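AB hydrolase-1 domain-containing protein (Streptococcus mutans, PDB 4L9A) is an alpha/beta hydrolase that probably acts as a carboxylesterase, hydrolysing carboxylic esters. Local coordinates at residues I33-E39 against I103-K108; I229-S235 against E251-H256; T257-L261 against Q284-H289. The contacts are given in a common frame with arbitrary orientation. Residue numbers count along the deposited sequence, not the author numbering.

Contact 1. Residues I33-E39 against I103-K108; sequences IYTCHRE and IFEHFK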
loop_
_atom_site.group_PDB
_atom_site.type_symbol
_atom_site.label_atom_id
_atom_site.label_comp_id
_atom_site.label_asym_id
_atom_site.label_seq_id
_atom_site.Cartn_x
_atom_site.Cartn_y
_atom_site.Cartn_z
ATOM N N ILE A 33 -9.061 14.006 0.840
ATOM C CA ILE A 33 -8.205 12.875 0.471
ATOM C C ILE A 33 -8.639 12.388 -0.904
ATOM O O ILE A 33 -9.810 12.149 -1.133
ATOM C CB ILE A 33 -8.306 11.746 1.499
ATOM C CG1 ILE A 33 -7.828 12.241 2.868
ATOM C CG2 ILE A 33 -7.482 10.511 1.054
ATOM C CD1 ILE A 33 -6.284 12.486 2.949
ATOM N N TYR A 34 -7.687 12.250 -1.815
ATOM C CA TYR A 34 -7.973 11.758 -3.156
ATOM C C TYR A 34 -8.260 10.255 -3.189
ATOM O O TYR A 34 -7.477 9.429 -2.687
ATOM C CB TYR A 34 -6.799 12.083 -4.065
ATOM C CG TYR A 34 -6.951 11.666 -5.512
ATOM C CD1 TYR A 34 -7.604 12.492 -6.423
ATOM C CD2 TYR A 34 -6.390 10.476 -5.979
ATOM C CE1 TYR A 34 -7.723 12.138 -7.748
ATOM C CE2 TYR A 34 -6.494 10.112 -7.316
ATOM C CZ TYR A 34 -7.166 10.950 -8.193
ATOM O OH TYR A 34 -7.286 10.609 -9.518
ATOM N N THR A 35 -9.388 9.908 -3.791
ATOM C CA THR A 35 -9.776 8.513 -3.951
ATOM C C THR A 35 -10.188 8.220 -5.381
ATOM O O THR A 35 -10.605 9.125 -6.113
ATOM C CB THR A 35 -10.972 8.148 -3.053
ATOM O OG1 THR A 35 -12.126 8.870 -3.484
ATOM C CG2 THR A 35 -10.693 8.480 -1.585
ATOM N N CYS A 36 -10.079 6.950 -5.765
ATOM C CA CYS A 36 -10.646 6.449 -7.008
ATOM C C CYS A 36 -11.491 5.243 -6.657
ATOM O O CYS A 36 -11.067 4.397 -5.871
ATOM C CB CYS A 36 -9.554 6.044 -7.993
ATOM S SG CYS A 36 -8.456 7.384 -8.448
ATOM N N HIS A 37 -12.674 5.141 -7.246
ATOM C CA HIS A 37 -13.662 4.191 -6.745
ATOM C C HIS A 37 -14.525 3.543 -7.829
ATOM O O HIS A 37 -14.913 4.187 -8.800
ATOM C CB HIS A 37 -14.561 4.895 -5.722
ATOM C CG HIS A 37 -15.732 4.076 -5.277
ATOM N ND1 HIS A 37 -16.987 4.213 -5.828
ATOM C CD2 HIS A 37 -15.841 3.111 -4.332
ATOM C CE1 HIS A 37 -17.822 3.374 -5.240
ATOM N NE2 HIS A 37 -17.150 2.694 -4.328
ATOM N N ARG A 38 -14.823 2.265 -7.635
ATOM C CA ARG A 38 -15.727 1.525 -8.503
ATOM C C ARG A 38 -16.674 0.762 -7.599
ATOM O O ARG A 38 -16.246 0.139 -6.625
ATOM C CB ARG A 38 -14.940 0.531 -9.367
ATOM C CG ARG A 38 -15.778 -0.221 -10.372
ATOM C CD ARG A 38 -14.904 -0.963 -11.356
ATOM N NE ARG A 38 -14.505 -2.285 -10.873
ATOM C CZ ARG A 38 -13.465 -2.962 -11.350
ATOM N NH1 ARG A 38 -12.712 -2.425 -12.304
ATOM N NH2 ARG A 38 -13.165 -4.169 -10.871
ATOM N N GLU A 39 -17.962 0.808 -7.913
ATOM C CA GLU A 39 -18.950 0.064 -7.146
ATOM C C GLU A 39 -18.724 -1.430 -7.253
ATOM O O GLU A 39 -18.162 -1.916 -8.231
ATOM C CB GLU A 39 -20.370 0.389 -7.628
ATOM C CG GLU A 39 -20.986 1.594 -6.950
ATOM C CD GLU A 39 -21.115 1.407 -5.449
ATOM O OE1 GLU A 39 -21.029 0.248 -4.981
ATOM O OE2 GLU A 39 -21.290 2.419 -4.737
ATOM N N ILE A 103 -13.608 7.371 5.010
ATOM C CA ILE A 103 -13.683 7.097 3.585
ATOM C C ILE A 103 -14.437 5.790 3.357
ATOM O O ILE A 103 -15.272 5.706 2.461
ATOM C CB ILE A 103 -12.282 7.079 2.935
ATOM C CG1 ILE A 103 -11.639 8.467 3.048
ATOM C CG2 ILE A 103 -12.370 6.657 1.475
ATOM C CD1 ILE A 103 -10.195 8.561 2.554
ATOM N N PHE A 104 -14.174 4.775 4.183
ATOM C CA PHE A 104 -14.919 3.527 4.060
ATOM C C PHE A 104 -16.422 3.803 4.185
ATOM O O PHE A 104 -17.219 3.303 3.397
ATOM C CB PHE A 104 -14.504 2.497 5.121
ATOM C CG PHE A 104 -13.318 1.640 4.726
ATOM C CD1 PHE A 104 -12.304 2.150 3.929
ATOM C CD2 PHE A 104 -13.232 0.317 5.149
ATOM C CE1 PHE A 104 -11.217 1.364 3.563
ATOM C CE2 PHE A 104 -12.151 -0.476 4.784
ATOM C CZ PHE A 104 -11.141 0.052 3.990
ATOM N N GLU A 105 -16.799 4.591 5.188
ATOM C CA GLU A 105 -18.219 4.858 5.457
ATOM C C GLU A 105 -18.874 5.686 4.351
ATOM O O GLU A 105 -20.094 5.699 4.212
ATOM C CB GLU A 105 -18.403 5.558 6.808
ATOM C CG GLU A 105 -17.872 4.765 7.995
ATOM C CD GLU A 105 -18.400 3.340 8.036
ATOM O OE1 GLU A 105 -19.641 3.166 8.052
ATOM O OE2 GLU A 105 -17.572 2.398 8.047
ATOM N N HIS A 106 -18.051 6.372 3.570
ATOM C CA HIS A 106 -18.530 7.203 2.476
ATOM C C HIS A 106 -19.091 6.372 1.322
ATOM O O HIS A 106 -19.930 6.856 0.562
ATOM C CB HIS A 106 -17.392 8.095 1.982
ATOM C CG HIS A 106 -17.803 9.121 0.969
ATOM N ND1 HIS A 106 -18.542 10.240 1.296
ATOM C CD2 HIS A 106 -17.543 9.217 -0.358
ATOM C CE1 HIS A 106 -18.729 10.973 0.211
ATOM N NE2 HIS A 106 -18.126 10.379 -0.804
ATOM N N PHE A 107 -18.640 5.123 1.193
ATOM C CA PHE A 107 -19.079 4.267 0.082
ATOM C C PHE A 107 -19.926 3.072 0.518
ATOM O O PHE A 107 -20.004 2.760 1.706
ATOM C CB PHE A 107 -17.885 3.790 -0.741
ATOM C CG PHE A 107 -17.115 4.898 -1.386
ATOM C CD1 PHE A 107 -17.602 5.523 -2.526
ATOM C CD2 PHE A 107 -15.906 5.319 -0.862
ATOM C CE1 PHE A 107 -16.892 6.552 -3.133
ATOM C CE2 PHE A 107 -15.191 6.347 -1.461
ATOM C CZ PHE A 107 -15.697 6.972 -2.599
ATOM N N LYS A 108 -20.541 2.397 -0.457
ATOM C CA LYS A 108 -21.595 1.417 -0.176
ATOM C C LYS A 108 -21.127 -0.001 0.187
ATOM O O LYS A 108 -21.855 -0.741 0.850
ATOM C CB LYS A 108 -22.596 1.350 -1.342
ATOM C CG LYS A 108 -23.413 2.623 -1.548
ATOM C CD LYS A 108 -24.252 2.543 -2.822
ATOM C CE LYS A 108 -25.429 3.516 -2.784
ATOM N NZ LYS A 108 -24.976 4.914 -2.543
HETATM O O HOH W 1 -20.712 3.910 -2.914
#

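Contact 2. Residues I229-S235 against E251-H256; sequences ISEKIPS and EYLNKH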
loop_
_atom_site.group_PDB
_atom_site.type_symbol
_atom_site.label_atom_id
_atom_site.label_comp_id
_atom_site.label_asym_id
_atom_site.label_seq_id
_atom_site.Cartn_x
_atom_site.Cartn_y
_atom_site.Cartn_z
ATOM N N ILE A 229 -2.726 -9.461 12.609
ATOM C CA ILE A 229 -3.933 -9.797 11.863
ATOM C C ILE A 229 -4.730 -10.901 12.555
ATOM O O ILE A 229 -4.170 -11.904 13.013
ATOM C CB ILE A 229 -3.591 -10.225 10.428
ATOM C CG1 ILE A 229 -4.863 -10.489 9.626
ATOM C CG2 ILE A 229 -2.696 -11.471 10.440
ATOM C CD1 ILE A 229 -4.589 -10.730 8.166
ATOM N N SER A 230 -6.041 -10.709 12.648
ATOM C CA SER A 230 -6.911 -11.711 13.244
ATOM C C SER A 230 -6.733 -13.071 12.577
ATOM O O SER A 230 -6.510 -13.162 11.366
ATOM C CB SER A 230 -8.368 -11.270 13.138
ATOM O OG SER A 230 -9.242 -12.332 13.465
ATOM N N GLU A 231 -6.826 -14.129 13.379
ATOM C CA GLU A 231 -6.786 -15.490 12.860
ATOM C C GLU A 231 -7.939 -15.747 11.889
ATOM O O GLU A 231 -7.855 -16.633 11.037
ATOM C CB GLU A 231 -6.821 -16.499 14.015
ATOM C CG GLU A 231 -5.584 -16.448 14.907
ATOM C CD GLU A 231 -4.334 -16.948 14.200
ATOM O OE1 GLU A 231 -4.477 -17.725 13.231
ATOM O OE2 GLU A 231 -3.212 -16.573 14.616
ATOM N N LYS A 232 -9.000 -14.950 12.010
ATOM C CA LYS A 232 -10.205 -15.115 11.193
ATOM C C LYS A 232 -10.076 -14.558 9.773
ATOM O O LYS A 232 -10.931 -14.803 8.923
ATOM C CB LYS A 232 -11.411 -14.466 11.885
ATOM C CG LYS A 232 -11.630 -14.910 13.330
ATOM C CD LYS A 232 -12.775 -14.133 13.980
ATOM C CE LYS A 232 -12.777 -14.284 15.499
ATOM N NZ LYS A 232 -13.773 -13.366 16.127
ATOM N N ILE A 233 -9.019 -13.798 9.519
ATOM C CA ILE A 233 -8.839 -13.187 8.207
ATOM C C ILE A 233 -7.666 -13.812 7.465
ATOM O O ILE A 233 -6.542 -13.774 7.955
ATOM C CB ILE A 233 -8.547 -11.680 8.332
ATOM C CG1 ILE A 233 -9.742 -10.946 8.956
ATOM C CG2 ILE A 233 -8.191 -11.092 6.972
ATOM C CD1 ILE A 233 -9.429 -9.495 9.288
ATOM N N PRO A 234 -7.917 -14.355 6.264
ATOM C CA PRO A 234 -6.810 -14.916 5.481
ATOM C C PRO A 234 -5.860 -13.828 5.010
ATOM O O PRO A 234 -6.285 -12.712 4.679
ATOM C CB PRO A 234 -7.501 -15.573 4.277
ATOM C CG PRO A 234 -8.956 -15.260 4.392
ATOM C CD PRO A 234 -9.171 -14.286 5.501
ATOM N N SER A 235 -4.578 -14.168 4.979
ATOM C CA SER A 235 -3.531 -13.245 4.585
ATOM C C SER A 235 -2.690 -13.876 3.491
ATOM O O SER A 235 -2.176 -14.982 3.662
ATOM C CB SER A 235 -2.642 -12.928 5.789
ATOM O OG SER A 235 -1.622 -12.012 5.446
ATOM N N GLU A 251 3.706 -10.073 12.017
ATOM C CA GLU A 251 2.332 -9.749 12.354
ATOM C C GLU A 251 1.380 -9.903 11.162
ATOM O O GLU A 251 0.160 -9.757 11.322
ATOM C CB GLU A 251 2.272 -8.301 12.855
ATOM C CG GLU A 251 2.854 -7.277 11.864
ATOM C CD GLU A 251 4.375 -7.104 12.007
ATOM O OE1 GLU A 251 5.067 -8.065 12.401
ATOM O OE2 GLU A 251 4.872 -5.992 11.750
ATOM N N TYR A 252 1.917 -10.153 9.969
ATOM C CA TYR A 252 1.067 -10.246 8.769
ATOM C C TYR A 252 0.600 -11.676 8.486
ATOM O O TYR A 252 -0.288 -11.902 7.660
ATOM C CB TYR A 252 1.764 -9.660 7.539
ATOM C CG TYR A 252 2.021 -8.173 7.643
ATOM C CD1 TYR A 252 0.963 -7.262 7.639
ATOM C CD2 TYR A 252 3.313 -7.679 7.777
ATOM C CE1 TYR A 252 1.190 -5.897 7.749
ATOM C CE2 TYR A 252 3.553 -6.315 7.891
ATOM C CZ TYR A 252 2.481 -5.426 7.872
ATOM O OH TYR A 252 2.688 -4.069 7.986
ATOM N N LEU A 253 1.198 -12.636 9.178
ATOM C CA LEU A 253 0.829 -14.036 8.994
ATOM C C LEU A 253 0.066 -14.585 10.192
ATOM O O LEU A 253 0.217 -14.112 11.314
ATOM C CB LEU A 253 2.058 -14.900 8.675
ATOM C CG LEU A 253 2.611 -14.731 7.255
ATOM C CD1 LEU A 253 3.839 -15.608 7.012
ATOM C CD2 LEU A 253 1.536 -15.035 6.227
ATOM N N ASN A 254 -0.771 -15.580 9.929
ATOM C CA ASN A 254 -1.543 -16.241 10.959
ATOM C C ASN A 254 -1.731 -17.678 10.523
ATOM O O ASN A 254 -1.103 -18.116 9.553
ATOM C CB ASN A 254 -2.899 -15.545 11.175
ATOM C CG ASN A 254 -3.745 -15.499 9.910
ATOM O OD1 ASN A 254 -3.616 -16.347 9.022
ATOM N ND2 ASN A 254 -4.625 -14.504 9.826
ATOM N N LYS A 255 -2.603 -18.403 11.213
ATOM C CA LYS A 255 -2.752 -19.834 10.975
ATOM C C LYS A 255 -3.946 -20.205 10.106
ATOM O O LYS A 255 -4.281 -21.377 9.986
ATOM C CB LYS A 255 -2.799 -20.583 12.305
ATOM C CG LYS A 255 -1.442 -20.674 12.970
ATOM C CD LYS A 255 -1.553 -20.510 14.475
ATOM C CE LYS A 255 -0.193 -20.663 15.135
ATOM N NZ LYS A 255 0.386 -22.012 14.881
ATOM N N HIS A 256 -4.570 -19.211 9.480
ATOM C CA HIS A 256 -5.734 -19.467 8.633
ATOM C C HIS A 256 -5.369 -20.481 7.550
ATOM O O HIS A 256 -4.277 -20.421 6.994
ATOM C CB HIS A 256 -6.225 -18.164 7.996
ATOM C CG HIS A 256 -7.619 -18.239 7.455
ATOM N ND1 HIS A 256 -7.950 -18.982 6.342
ATOM C CD2 HIS A 256 -8.767 -17.644 7.864
ATOM C CE1 HIS A 256 -9.241 -18.848 6.092
ATOM N NE2 HIS A 256 -9.759 -18.037 6.998
#

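Contact 3. Residues T257-L261 against Q284-H289; sequences TQTKL and QLLSNH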
loop_
_atom_site.group_PDB
_atom_site.type_symbol
_atom_site.label_atom_id
_atom_site.label_comp_id
_atom_site.label_asym_id
_atom_site.label_seq_id
_atom_site.Cartn_x
_atom_site.Cartn_y
_atom_site.Cartn_z
ATOM N N THR A 257 -6.279 -21.414 7.268
ATOM C CA THR A 257 -6.053 -22.445 6.251
ATOM C C THR A 257 -5.845 -21.865 4.851
ATOM O O THR A 257 -5.387 -22.562 3.945
ATOM C CB THR A 257 -7.224 -23.464 6.174
ATOM O OG1 THR A 257 -8.455 -22.776 5.901
ATOM C CG2 THR A 257 -7.358 -24.242 7.472
ATOM N N GLN A 258 -6.196 -20.595 4.667
ATOM C CA GLN A 258 -6.047 -19.953 3.367
ATOM C C GLN A 258 -4.880 -18.973 3.329
ATOM O O GLN A 258 -4.545 -18.453 2.266
ATOM C CB GLN A 258 -7.331 -19.207 2.983
ATOM C CG GLN A 258 -8.477 -20.096 2.539
ATOM C CD GLN A 258 -9.647 -19.270 2.032
ATOM O OE1 GLN A 258 -10.343 -18.618 2.810
ATOM N NE2 GLN A 258 -9.843 -19.263 0.716
ATOM N N THR A 259 -4.273 -18.709 4.484
ATOM C CA THR A 259 -3.126 -17.806 4.546
ATOM C C THR A 259 -1.916 -18.429 3.862
ATOM O O THR A 259 -1.636 -19.610 4.064
ATOM C CB THR A 259 -2.775 -17.471 6.004
ATOM O OG1 THR A 259 -3.736 -16.543 6.518
ATOM C CG2 THR A 259 -1.390 -16.859 6.106
ATOM N N LYS A 260 -1.206 -17.644 3.057
ATOM C CA LYS A 260 0.013 -18.116 2.376
ATOM C C LYS A 260 1.123 -17.070 2.373
ATOM O O LYS A 260 0.862 -15.862 2.336
ATOM C CB LYS A 260 -0.269 -18.493 0.915
ATOM C CG LYS A 260 -1.409 -19.486 0.692
ATOM C CD LYS A 260 -1.425 -19.972 -0.759
ATOM C CE LYS A 260 -2.542 -20.972 -1.004
ATOM N NZ LYS A 260 -2.639 -21.940 0.115
ATOM N N LEU A 261 2.364 -17.538 2.402
ATOM C CA LEU A 261 3.509 -16.686 2.102
ATOM C C LEU A 261 4.078 -17.139 0.763
ATOM O O LEU A 261 4.508 -18.282 0.619
ATOM C CB LEU A 261 4.574 -16.778 3.196
ATOM C CG LEU A 261 5.905 -16.065 2.931
ATOM C CD1 LEU A 261 5.681 -14.566 2.772
ATOM C CD2 LEU A 261 6.920 -16.363 4.043
ATOM N N GLN A 284 -7.993 -17.646 -6.164
ATOM C CA GLN A 284 -8.088 -18.844 -5.346
ATOM C C GLN A 284 -8.657 -18.521 -3.968
ATOM O O GLN A 284 -9.474 -19.268 -3.435
ATOM C CB GLN A 284 -6.715 -19.501 -5.218
ATOM C CG GLN A 284 -6.618 -20.544 -4.122
ATOM C CD GLN A 284 -5.246 -21.185 -4.052
ATOM O OE1 GLN A 284 -4.226 -20.511 -4.174
ATOM N NE2 GLN A 284 -5.217 -22.496 -3.859
ATOM N N LEU A 285 -8.225 -17.402 -3.399
ATOM C CA LEU A 285 -8.705 -16.978 -2.089
ATOM C C LEU A 285 -10.213 -16.748 -2.126
ATOM O O LEU A 285 -10.952 -17.238 -1.266
ATOM C CB LEU A 285 -7.978 -15.703 -1.632
ATOM C CG LEU A 285 -8.393 -15.114 -0.280
ATOM C CD1 LEU A 285 -8.320 -16.172 0.810
ATOM C CD2 LEU A 285 -7.519 -13.933 0.080
ATOM N N LEU A 286 -10.664 -16.012 -3.136
ATOM C CA LEU A 286 -12.075 -15.670 -3.263
ATOM C C LEU A 286 -12.957 -16.883 -3.552
ATOM O O LEU A 286 -14.093 -16.962 -3.080
ATOM C CB LEU A 286 -12.266 -14.614 -4.347
ATOM C CG LEU A 286 -11.556 -13.299 -4.066
ATOM C CD1 LEU A 286 -11.880 -12.284 -5.154
ATOM C CD2 LEU A 286 -11.967 -12.788 -2.699
ATOM N N SER A 287 -12.440 -17.829 -4.328
ATOM C CA SER A 287 -13.234 -18.989 -4.706
ATOM C C SER A 287 -13.486 -19.914 -3.516
ATOM O O SER A 287 -14.460 -20.671 -3.510
ATOM C CB SER A 287 -12.559 -19.757 -5.841
ATOM O OG SER A 287 -11.324 -20.295 -5.411
ATOM N N ASN A 288 -12.619 -19.841 -2.507
ATOM C CA ASN A 288 -12.699 -20.753 -1.362
ATOM C C ASN A 288 -13.030 -20.099 -0.016
ATOM O O ASN A 288 -12.857 -20.716 1.035
ATOM C CB ASN A 288 -11.402 -21.553 -1.236
ATOM C CG ASN A 288 -11.123 -22.403 -2.458
ATOM O OD1 ASN A 288 -10.070 -22.277 -3.090
ATOM N ND2 ASN A 288 -12.068 -23.275 -2.801
ATOM N N HIS A 289 -13.524 -18.864 -0.047
ATOM C CA HIS A 289 -13.764 -18.099 1.173
ATOM C C HIS A 289 -15.149 -18.399 1.740
ATOM O O HIS A 289 -16.149 -18.211 1.051
ATOM C CB HIS A 289 -13.623 -16.607 0.880
ATOM C CG HIS A 289 -13.287 -15.775 2.080
ATOM N ND1 HIS A 289 -14.087 -15.728 3.203
ATOM C CD2 HIS A 289 -12.242 -14.952 2.327
ATOM C CE1 HIS A 289 -13.544 -14.915 4.092
ATOM N NE2 HIS A 289 -12.425 -14.429 3.585
#

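Contact 1. Residues I33-E39 against I103-K108
This is a helix-on-sheet packing contact near the edge of the central sheet formed by strand 22-26. Strand 33-38 lies second from that edge, and the C-terminal end of helix 93-106 and the residues that follow cover one of its faces. The CA-to-CB bonds of Ile33, Thr35 and His37 are directed toward 103-108, though the end of Ile33 leads away. Ile33 CG2 meets Ile103 CD1 at 3.7 Å, and Thr35 CG2 sits 3.9 Å from Ile103 CG2. Thr35 OG1 lies near the edge of the Phe107 ring but hydrogen-bonds to the backbone of Glu24. The His37 and Phe107 rings stack face to face, centroids 3.9 Å apart and planes at 16°. Beside Glu39 and Lys108 a water bridges the segments: it donates to Glu39 OE2 at a short 2.4 Å and accepts from Lys108 N at 2.9 Å. Phe107 also packs on Leu73 of the adjacent strand 71-75. Such helix cover over a mixed, mostly parallel sheet is characteristic of the alpha/beta hydrolase fold.

Contact 2. Residues I229-S235 against E251-H256
Two irregular loops are joined here mainly by hydrogen bonds. Segment 229-235 leads into strand 235-239, and segment 251-256 precedes strand 260-263. Ile229 N donates to Glu251 O at 3.2 Å. Ser235 OG donates to Tyr252 O at 2.6 Å. Asn254 ND2 bridges two carbonyls of the turn. It lies 2.8 Å from Ile233 O in a well-aligned bond, and 2.8 Å from Ser230 O in a weak one. Ser230 O also accepts from Ile233 N at 3.2 Å, closing the type I turn from Ser230 to Ile233. Asn254 OD1 accepts from His256 N at 3.1 Å, an Asx turn, and bonds to Thr259 OG1. Ser230 OG accepts from Lys232 N at 3.0 Å, an ST turn. Glu231 OE1 accepts a hydrogen bond from Lys255 N at 2.8 Å. His256 ND1 bonds to Gln258 N, while Pro234 CG lies 4.0 Å from the centroid of the His256 ring, a CH-pi contact over its face. Glu251 and Tyr252 send their polar ends to Val146 and Thr144. The contact is a loop-loop junction of beta, ST and Asx turns, at the entrance to the last two parallel strands of an alpha/beta hydrolase sheet.

Contact 3. Residues T257-L261 against Q284-H289
Gln258 reaches from the loop before strand 260-263 to the C-terminal end of helix 275-287. Its chi1 is m and its chi2 is t, so the chain runs out extended before the amide turns at chi3 of -72°. This puts Gln258 NE2 3.0 Å from Leu285 O, and the pair is hydrogen-bonded. The carbonyl lies in the last helical turn, where the helix ends: Asn288, the first residue to leave helical phi/psi, gives weak bonds from Asn288 N to Gln284 O and Leu285 O, 3.3 Å each. The amide is closely surrounded. Gln258 NE2 is 3.4 Å from Leu285 CD1, and Gln258 OE1 lies over one face of the His289 ring, 4.2 Å from His289 CD2. Leu285 adopts the t,p rotamer. Its CA-to-CB bond points sideways, but its end comes nearer to Gln258 and also packs on Pro234 and Ile236. In the alpha/beta hydrolase fold a C-terminal helix commonly packs on the last strands of the sheet; here helix 275-287 follows strand 260-263, one of the two outermost strands, and the contact ties the approach to that strand to the helix end. Lys260 has an m,t,t,m side chain. Its long extended middle brings Lys260 CE to 3.6 Å from Gln284 OE1. Gln284 is itself t,t, with its end coming nearer to the strand segment. Ser287 is p, which folds its hydroxyl back on the helix: Ser287 OG donates to Gln284 O at 2.9 Å. His289 has chi1 t, and its ND1 bonds to Lys291 N.

In the fold
All three contacts are partly buried. Contact 1 is the most core-like, with 4 of 7 touching residues buried, against 4 of 13 in contact 2 and 2 of 6 in contact 3. It stands apart, about 25 Å centre to centre from each of the others. Contacts 2 and 3 are neighbours near the other edge, by strands 235-239 and 260-263, with centres about 11 Å apart. Both involve the approach to strand 260-263, and they touch: Ser235 O lies 2.9 Å from Lys260 N, and Pro234 CB packs 3.6 Å from Leu285 CD1. Contact 1 covers a strand face by apolar and ring packing. Contact 2 satisfies loop backbone by hydrogen bonds. Contact 3 has one direct hydrogen bond to a helix end.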